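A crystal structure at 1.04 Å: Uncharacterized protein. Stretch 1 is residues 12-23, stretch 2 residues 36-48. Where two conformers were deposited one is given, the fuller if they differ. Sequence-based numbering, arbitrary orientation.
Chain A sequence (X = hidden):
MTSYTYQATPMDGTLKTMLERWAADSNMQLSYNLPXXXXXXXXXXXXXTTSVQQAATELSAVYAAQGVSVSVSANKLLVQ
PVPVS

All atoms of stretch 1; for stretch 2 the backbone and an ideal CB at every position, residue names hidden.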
ATOM      1  N   ASP A  12       8.295   6.646   6.791  1.00  9.81           N
ATOM      2  CA  ASP A  12       7.198   5.696   6.842  1.00  9.38           C
ATOM      3  C   ASP A  12       7.611   4.521   7.722  1.00 10.83           C
ATOM      4  O   ASP A  12       8.593   3.807   7.457  1.00 12.41           O
ATOM      5  CB  ASP A  12       6.940   5.120   5.469  1.00  8.80           C
ATOM      6  CG  ASP A  12       6.738   6.158   4.410  1.00  7.65           C
ATOM      7  OD1 ASP A  12       7.414   6.009   3.379  1.00  8.60           O
ATOM      8  OD2 ASP A  12       5.914   7.094   4.593  1.00  8.32           O
ATOM      9  N   GLY A  13       6.858   4.308   8.777  1.00 11.04           N
ATOM     10  CA  GLY A  13       7.114   3.149   9.664  1.00 10.46           C
ATOM     11  C   GLY A  13       6.167   1.975   9.490  1.00  8.99           C
ATOM     12  O   GLY A  13       6.518   0.834   9.843  1.00 10.61           O
ATOM     13  N   THR A  14       4.955   2.242   8.996  1.00  7.52           N
ATOM     14  CA  THR A  14       3.949   1.213   8.965  1.00  6.70           C
ATOM     15  C   THR A  14       3.246   1.188   7.634  1.00  6.08           C
ATOM     16  O   THR A  14       3.316   2.150   6.843  1.00  6.09           O
ATOM     17  CB  THR A  14       2.878   1.398  10.072  1.00  6.75           C
ATOM     18  OG1 THR A  14       1.998   2.472   9.700  1.00  6.26           O
ATOM     19  CG2 THR A  14       3.485   1.691  11.447  1.00  8.69           C
ATOM     20  N   LEU A  15       2.513   0.108   7.402  1.00  6.08           N
ATOM     21  CA  LEU A  15       1.734  -0.070   6.194  1.00  5.76           C
ATOM     22  C   LEU A  15       0.721   1.078   6.026  1.00  5.33           C
ATOM     23  O   LEU A  15       0.655   1.711   4.959  1.00  5.61           O
ATOM     24  CB  LEU A  15       1.015  -1.419   6.255  1.00  5.97           C
ATOM     25  CG  LEU A  15       0.085  -1.742   5.104  1.00  6.01           C
ATOM     26  CD1 LEU A  15       0.796  -1.754   3.760  1.00  7.21           C
ATOM     27  CD2 LEU A  15      -0.606  -3.089   5.375  1.00  7.08           C
ATOM     28  N   LYS A  16      -0.098   1.318   7.049  1.00  5.11           N
ATOM     29  CA  LYS A  16      -1.128   2.334   6.943  1.00  5.49           C
ATOM     30  C   LYS A  16      -0.503   3.715   6.754  1.00  5.56           C
ATOM     31  O   LYS A  16      -1.030   4.505   5.977  1.00  5.96           O
ATOM     32  CB  LYS A  16      -2.037   2.306   8.177  1.00  5.98           C
ATOM     33  CG  LYS A  16      -3.248   3.234   8.039  1.00  6.68           C
ATOM     34  CD  LYS A  16      -4.160   3.156   9.264  1.00  8.47           C
ATOM     35  CE  LYS A  16      -3.490   3.650  10.506  1.00 10.13           C
ATOM     36  NZ  LYS A  16      -4.418   3.644  11.686  1.00 12.21           N
ATOM     37  N   THR A  17       0.540   4.023   7.519  1.00  5.77           N
ATOM     38  CA  THR A  17       1.094   5.376   7.438  1.00  6.34           C
ATOM     39  C   THR A  17       1.823   5.609   6.115  1.00  5.53           C
ATOM     40  O   THR A  17       1.770   6.728   5.569  1.00  5.98           O
ATOM     41  CB  THR A  17       1.922   5.716   8.670  1.00  7.02           C
ATOM     42  OG1 THR A  17       3.009   4.844   8.824  1.00  8.81           O
ATOM     43  CG2 THR A  17       1.039   5.762   9.936  1.00 10.17           C
ATOM     44  N   MET A  18       2.504   4.589   5.581  1.00  5.17           N
ATOM     45  CA  MET A  18       3.082   4.725   4.257  1.00  5.72           C
ATOM     46  C   MET A  18       1.984   4.999   3.247  1.00  4.92           C
ATOM     47  O   MET A  18       2.098   5.886   2.383  1.00  5.53           O
ATOM     48  CB  MET A  18       3.867   3.478   3.858  1.00  5.20           C
ATOM     49  CG  MET A  18       4.566   3.651   2.511  1.00  5.71           C
ATOM     50  SD  MET A  18       5.490   2.207   1.999  1.00  6.36           S
ATOM     51  CE  MET A  18       4.117   1.086   1.618  1.00  7.40           C
ATOM     52  N   LEU A  19       0.911   4.217   3.315  1.00  5.04           N
ATOM     53  CA  LEU A  19      -0.186   4.399   2.367  1.00  5.46           C
ATOM     54  C   LEU A  19      -0.890   5.748   2.550  1.00  4.95           C
ATOM     55  O   LEU A  19      -1.385   6.304   1.586  1.00  5.55           O
ATOM     56  CB  LEU A  19      -1.156   3.231   2.467  1.00  5.50           C
ATOM     57  CG  LEU A  19      -0.623   1.950   1.825  1.00  5.84           C
ATOM     58  CD1 LEU A  19      -1.544   0.793   2.172  1.00  6.76           C
ATOM     59  CD2 LEU A  19      -0.505   2.118   0.326  1.00  8.10           C
ATOM     60  N   GLU A  20      -0.983   6.267   3.776  1.00  5.17           N
ATOM     61  CA  GLU A  20      -1.528   7.601   3.963  1.00  5.68           C
ATOM     62  C   GLU A  20      -0.701   8.608   3.145  1.00  5.65           C
ATOM     63  O   GLU A  20      -1.258   9.514   2.516  1.00  5.58           O
ATOM     64  CB  GLU A  20      -1.509   8.009   5.443  1.00  6.47           C
ATOM     65  CG  GLU A  20      -2.558   7.334   6.260  1.00  9.09           C
ATOM     66  CD  GLU A  20      -2.382   7.541   7.751  1.00 11.84           C
ATOM     67  OE1 GLU A  20      -3.274   7.044   8.492  1.00 16.07           O
ATOM     68  OE2 GLU A  20      -1.397   8.160   8.197  1.00 17.63           O
ATOM     69  N   ARG A  21       0.632   8.439   3.166  1.00  5.43           N
ATOM     70  CA  ARG A  21       1.493   9.324   2.389  1.00  5.78           C
ATOM     71  C   ARG A  21       1.291   9.103   0.894  1.00  5.21           C
ATOM     72  O   ARG A  21       1.154  10.086   0.131  1.00  5.73           O
ATOM     73  CB  ARG A  21       2.949   9.192   2.820  1.00  5.42           C
ATOM     74  CG  ARG A  21       3.837  10.172   2.081  1.00  5.74           C
ATOM     75  CD  ARG A  21       5.309  10.118   2.544  1.00  6.32           C
ATOM     76  NE  ARG A  21       5.879   8.800   2.284  1.00  6.42           N
ATOM     77  CZ  ARG A  21       6.220   8.369   1.073  1.00  6.48           C
ATOM     78  NH1 ARG A  21       6.227   9.178   0.022  1.00  7.67           N
ATOM     79  NH2 ARG A  21       6.582   7.102   0.913  1.00  7.86           N
ATOM     80  N   TRP A  22       1.314   7.842   0.427  1.00  5.24           N
ATOM     81  CA  TRP A  22       1.082   7.618  -1.003  1.00  5.83           C
ATOM     82  C   TRP A  22      -0.241   8.241  -1.442  1.00  5.63           C
ATOM     83  O   TRP A  22      -0.349   8.816  -2.518  1.00  6.37           O
ATOM     84  CB  TRP A  22       1.049   6.134  -1.327  1.00  5.62           C
ATOM     85  CG  TRP A  22       2.376   5.418  -1.226  1.00  5.35           C
ATOM     86  CD1 TRP A  22       3.580   5.886  -0.733  1.00  5.91           C
ATOM     87  CD2 TRP A  22       2.615   4.061  -1.637  1.00  5.29           C
ATOM     88  NE1 TRP A  22       4.549   4.893  -0.820  1.00  5.96           N
ATOM     89  CE2 TRP A  22       3.979   3.766  -1.367  1.00  5.73           C
ATOM     90  CE3 TRP A  22       1.805   3.078  -2.220  1.00  6.44           C
ATOM     91  CZ2 TRP A  22       4.539   2.523  -1.671  1.00  6.45           C
ATOM     92  CZ3 TRP A  22       2.367   1.845  -2.515  1.00  6.75           C
ATOM     93  CH2 TRP A  22       3.707   1.581  -2.229  1.00  7.03           C
ATOM     94  N   ALA A  23      -1.274   8.102  -0.606  1.00  5.69           N
ATOM     95  CA  ALA A  23      -2.605   8.632  -0.932  1.00  6.60           C
ATOM     96  C   ALA A  23      -2.557  10.172  -0.997  1.00  6.46           C
ATOM     97  O   ALA A  23      -3.014  10.799  -1.962  1.00  7.45           O
ATOM     98  CB  ALA A  23      -3.638   8.178   0.078  1.00  7.53           C
ATOM     99  N   UNK A  36      -5.893  -3.940  12.370  1.00  5.87           N
ATOM    100  CA  UNK A  36      -4.625  -3.439  12.904  1.00  7.23           C
ATOM    101  C   UNK A  36      -3.783  -2.897  11.776  1.00  6.08           C
ATOM    102  O   UNK A  36      -3.849  -3.409  10.652  1.00  7.07           O
ATOM    103  CB  UNK A  36      -3.868  -4.535  13.657  1.00  7.23           C
ATOM    104  N   UNK A  37      -2.929  -1.945  12.109  1.00  5.58           N
ATOM    105  CA  UNK A  37      -1.813  -1.582  11.256  1.00  5.48           C
ATOM    106  C   UNK A  37      -0.734  -2.671  11.414  1.00  5.17           C
ATOM    107  O   UNK A  37      -0.791  -3.520  12.311  1.00  6.00           O
ATOM    108  CB  UNK A  37      -1.273  -0.195  11.610  1.00  5.48           C
ATOM    109  N   UNK A  38       0.244  -2.615  10.525  1.00  5.34           N
ATOM    110  CA  UNK A  38       1.374  -3.552  10.501  1.00  4.99           C
ATOM    111  C   UNK A  38       2.623  -2.786  10.210  1.00  5.37           C
ATOM    112  O   UNK A  38       2.626  -1.827   9.421  1.00  6.48           O
ATOM    113  CB  UNK A  38       1.173  -4.662   9.468  1.00  4.99           C
ATOM    114  N   UNK A  39       3.734  -3.211  10.795  1.00  5.59           N
ATOM    115  CA  UNK A  39       4.998  -2.629  10.423  0.70  5.60           C
ATOM    116  C   UNK A  39       5.280  -2.946   8.953  1.00  5.14           C
ATOM    117  O   UNK A  39       4.791  -3.926   8.392  1.00  6.44           O
ATOM    118  CB  UNK A  39       6.120  -3.144  11.327  0.70  5.60           C
ATOM    119  N   UNK A  40       6.114  -2.115   8.333  1.00  5.60           N
ATOM    120  CA  UNK A  40       6.658  -2.431   7.033  1.00  6.20           C
ATOM    121  C   UNK A  40       7.671  -3.552   7.179  1.00  7.00           C
ATOM    122  O   UNK A  40       8.599  -3.455   8.004  1.00 10.25           O
ATOM    123  CB  UNK A  40       7.292  -1.197   6.388  1.00  6.20           C
ATOM    124  N   UNK A  41       7.546  -4.586   6.358  1.00  6.32           N
ATOM    125  CA  UNK A  41       8.534  -5.663   6.344  1.00  6.46           C
ATOM    126  C   UNK A  41       9.553  -5.438   5.246  1.00  6.08           C
ATOM    127  O   UNK A  41       9.307  -4.703   4.286  1.00  6.72           O
ATOM    128  CB  UNK A  41       7.853  -7.021   6.161  1.00  6.46           C
ATOM    129  N   UNK A  42      10.714  -6.058   5.406  1.00  6.41           N
ATOM    130  CA  UNK A  42      11.820  -5.869   4.481  1.00  6.56           C
ATOM    131  C   UNK A  42      11.479  -5.817   3.005  1.00  6.60           C
ATOM    132  O   UNK A  42      11.989  -4.947   2.322  1.00  7.65           O
ATOM    133  CB  UNK A  42      12.831  -6.997   4.696  1.00  6.56           C
ATOM    134  N   UNK A  43      10.655  -6.749   2.479  1.00  6.61           N
ATOM    135  CA  UNK A  43      10.326  -6.752   1.050  1.00  7.99           C
ATOM    136  C   UNK A  43       9.717  -5.450   0.527  1.00  6.28           C
ATOM    137  O   UNK A  43       9.765  -5.202  -0.674  1.00  8.15           O
ATOM    138  CB  UNK A  43       9.354  -7.899   0.763  1.00  7.99           C
ATOM    139  N   UNK A  44       9.122  -4.642   1.402  1.00  5.95           N
ATOM    140  CA  UNK A  44       8.604  -3.353   0.948  1.00  6.11           C
ATOM    141  C   UNK A  44       9.731  -2.465   0.398  1.00  6.61           C
ATOM    142  O   UNK A  44       9.479  -1.604  -0.451  1.00  6.43           O
ATOM    143  CB  UNK A  44       7.883  -2.641   2.095  1.00  6.11           C
ATOM    144  N   UNK A  45      10.968  -2.699   0.863  1.00  7.62           N
ATOM    145  CA  UNK A  45      12.117  -1.902   0.409  1.00  9.34           C
ATOM    146  C   UNK A  45      12.417  -2.114  -1.077  1.00  9.77           C
ATOM    147  O   UNK A  45      13.152  -1.320  -1.668  1.00 14.05           O
ATOM    148  CB  UNK A  45      13.355  -2.251   1.237  1.00  9.34           C
ATOM    149  N   UNK A  46      11.864  -3.133  -1.711  1.00 10.11           N
ATOM    150  CA  UNK A  46      12.051  -3.360  -3.140  1.00 10.67           C
ATOM    151  C   UNK A  46      11.221  -2.412  -4.001  1.00  9.78           C
ATOM    152  O   UNK A  46      11.485  -2.291  -5.198  1.00 12.17           O
ATOM    153  CB  UNK A  46      11.697  -4.808  -3.485  1.00 10.67           C
ATOM    154  N   UNK A  47      10.190  -1.775  -3.434  1.00  7.17           N
ATOM    155  CA  UNK A  47       9.248  -1.036  -4.264  1.00  7.02           C
ATOM    156  C   UNK A  47       9.804   0.337  -4.593  1.00  6.96           C
ATOM    157  O   UNK A  47      10.164   1.111  -3.693  1.00  7.55           O
ATOM    158  CB  UNK A  47       7.893  -0.909  -3.566  1.00  7.02           C
ATOM    159  N   UNK A  48       9.869   0.648  -5.875  1.00  7.44           N
ATOM    160  CA  UNK A  48      10.273   1.976  -6.308  1.00  8.32           C
ATOM    161  C   UNK A  48       9.807   2.138  -7.732  1.00  8.14           C
ATOM    162  O   UNK A  48      10.470   1.678  -8.662  1.00 10.38           O
ATOM    163  CB  UNK A  48      11.784   2.185  -6.185  1.00  8.32           C
TER

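Position 36 turns its CA-to-CB bond away from stretch 1, with nothing of that stretch nearby, so almost any residue would fit. It is Ser36, whose OG donates to the backbone O of position 37 at 2.8 Å.

Position 37 points its CB toward the start of the helix, 4.3 Å from Lys16 CB and 4.6 Å from Thr14 OG1. The first turn of a helix leaves backbone NH groups without partners inside the helix, and Thr14 adds a hydroxyl. Asp suits best, with two acceptors on a short chain; Asn could make part of the pattern. The deposited Asp37 uses both carboxylate oxygens. Asp37 OD1 accepts from Thr14 OG1 at 2.6 Å, while Asp37 OD2 accepts from Lys16 N at 2.9 Å and, within its own stretch, from the backbone N of position 38 at 2.8 Å. The hydroxyl it engages is itself the N-cap, since Thr14 OG1 accepts from Thr17 N at 3.0 Å.

At position 38 the backbone works first: its carbonyl O takes the hydrogen bond from Leu15 N at 2.8 Å, nearly straight at 174°. CB points sideways, 4.6 Å from Leu15 CB, so a broad apolar or aromatic residue could lie along that leucine. Tyr38 takes up this contact only in part: its end leads away, and Leu15 CD2 meets the ring edge, 4.4 Å from Tyr38 CD2.

Position 39 is bridged backbone to backbone with Thr14, CA to CA 4.2 Å, and its CB points away. Many side chains would suit; with the CB 4.3 Å from Gly13 O, a small polar one could also put a group near that carbonyl. It is Thr39, with OG1 3.3 Å from Gly13 O.

Position 40 donates its N to Gly13 O at 3.3 Å, a weak hydrogen bond. CB leaves sideways, but between the backbone of 12-15 and the apolar Met18 there is room for an apolar chain of medium length, such as Leu, Ile or Met. Leu40 bends its end inward: Leu40 CD1 lies 3.5 Å from Asp12 O, and Leu40 CD2 reaches Thr14 C at 3.6 Å and Met18 CE at 4.0 Å.

Positions 41, 42 and 43 are out of reach of stretch 1, which leaves them free; phi near -56° at 43 would also accept proline. They are Ile41, Gly42 and Pro43.

Position 44 points its CB toward Met18 CE, 5.3 Å away, which favours a compact apolar residue. Val44 places CG1 4.0 Å from Met18 SD.

Positions 45 and 46 are beyond stretch 1, so polar or small residues serve as well as others: Ser45 and Ala46.

Position 47 aims its CB toward Trp22, 5.1 Å from CH2, inviting Ile, Leu or Val. Ile47 sets CG2 4.2 Å from Trp22 CH2, oblique to the ring.

Position 48 points away, so many would do: Ser48.

Stretch 2 (36-48) SDYTLIGPVSAIS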
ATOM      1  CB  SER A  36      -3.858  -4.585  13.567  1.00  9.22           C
ATOM      2  OG  SER A  36      -2.688  -4.158  14.219  1.00 12.09           O
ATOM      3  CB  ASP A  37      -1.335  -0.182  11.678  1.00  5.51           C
ATOM      4  CG  ASP A  37      -0.492   0.526  10.645  1.00  5.58           C
ATOM      5  OD1 ASP A  37      -0.127   1.699  10.959  1.00  6.73           O
ATOM      6  OD2 ASP A  37      -0.207  -0.030   9.560  1.00  5.71           O
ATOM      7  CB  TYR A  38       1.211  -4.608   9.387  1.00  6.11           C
ATOM      8  CG  TYR A  38       0.112  -5.546   9.711  1.00  6.08           C
ATOM      9  CD1 TYR A  38       0.271  -6.504  10.733  1.00  6.99           C
ATOM     10  CD2 TYR A  38      -1.109  -5.475   9.071  1.00  8.41           C
ATOM     11  CE1 TYR A  38      -0.737  -7.325  11.109  1.00  8.30           C
ATOM     12  CE2 TYR A  38      -2.125  -6.349   9.437  1.00 10.25           C
ATOM     13  CZ  TYR A  38      -1.926  -7.250  10.459  1.00  9.12           C
ATOM     14  OH  TYR A  38      -2.909  -8.105  10.833  1.00  9.13           O
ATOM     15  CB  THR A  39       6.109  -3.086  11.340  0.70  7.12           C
ATOM     16  OG1 THR A  39       7.168  -2.133  11.242  0.70  8.78           O
ATOM     17  CG2 THR A  39       6.624  -4.397  10.954  0.70  7.85           C
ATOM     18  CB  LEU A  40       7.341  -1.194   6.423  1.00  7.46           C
ATOM     19  CG  LEU A  40       6.384  -0.022   6.182  1.00  7.53           C
ATOM     20  CD1 LEU A  40       7.131   1.217   5.691  1.00 11.11           C
ATOM     21  CD2 LEU A  40       5.308  -0.377   5.186  1.00  7.44           C
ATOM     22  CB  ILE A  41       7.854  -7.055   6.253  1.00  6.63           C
ATOM     23  CG1 ILE A  41       6.973  -7.186   5.008  1.00  7.12           C
ATOM     24  CG2 ILE A  41       7.039  -7.276   7.494  1.00  9.19           C
ATOM     25  CD1 ILE A  41       6.570  -8.650   4.764  1.00  7.84           C
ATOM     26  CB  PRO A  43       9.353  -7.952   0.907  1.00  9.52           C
ATOM     27  CG  PRO A  43       9.578  -8.787   2.041  1.00  9.67           C
ATOM     28  CD  PRO A  43      10.180  -7.972   3.148  1.00  7.56           C
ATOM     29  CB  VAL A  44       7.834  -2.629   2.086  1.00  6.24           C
ATOM     30  CG1 VAL A  44       7.327  -1.291   1.672  1.00  8.06           C
ATOM     31  CG2 VAL A  44       6.694  -3.450   2.595  1.00  6.68           C
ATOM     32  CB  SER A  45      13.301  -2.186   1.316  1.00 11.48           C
ATOM     33  OG  SER A  45      13.011  -1.635   2.606  1.00 13.63           O
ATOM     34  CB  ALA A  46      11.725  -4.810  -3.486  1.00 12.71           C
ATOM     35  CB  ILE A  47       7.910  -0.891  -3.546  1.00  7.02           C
ATOM     36  CG1 ILE A  47       7.355  -2.283  -3.197  1.00  7.92           C
ATOM     37  CG2 ILE A  47       6.947  -0.070  -4.403  1.00  8.02           C
ATOM     38  CD1 ILE A  47       6.063  -2.231  -2.364  1.00  8.47           C
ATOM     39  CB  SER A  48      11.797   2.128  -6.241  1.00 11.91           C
ATOM     40  OG  SER A  48      12.203   3.363  -6.809  1.00 16.33           O
TER
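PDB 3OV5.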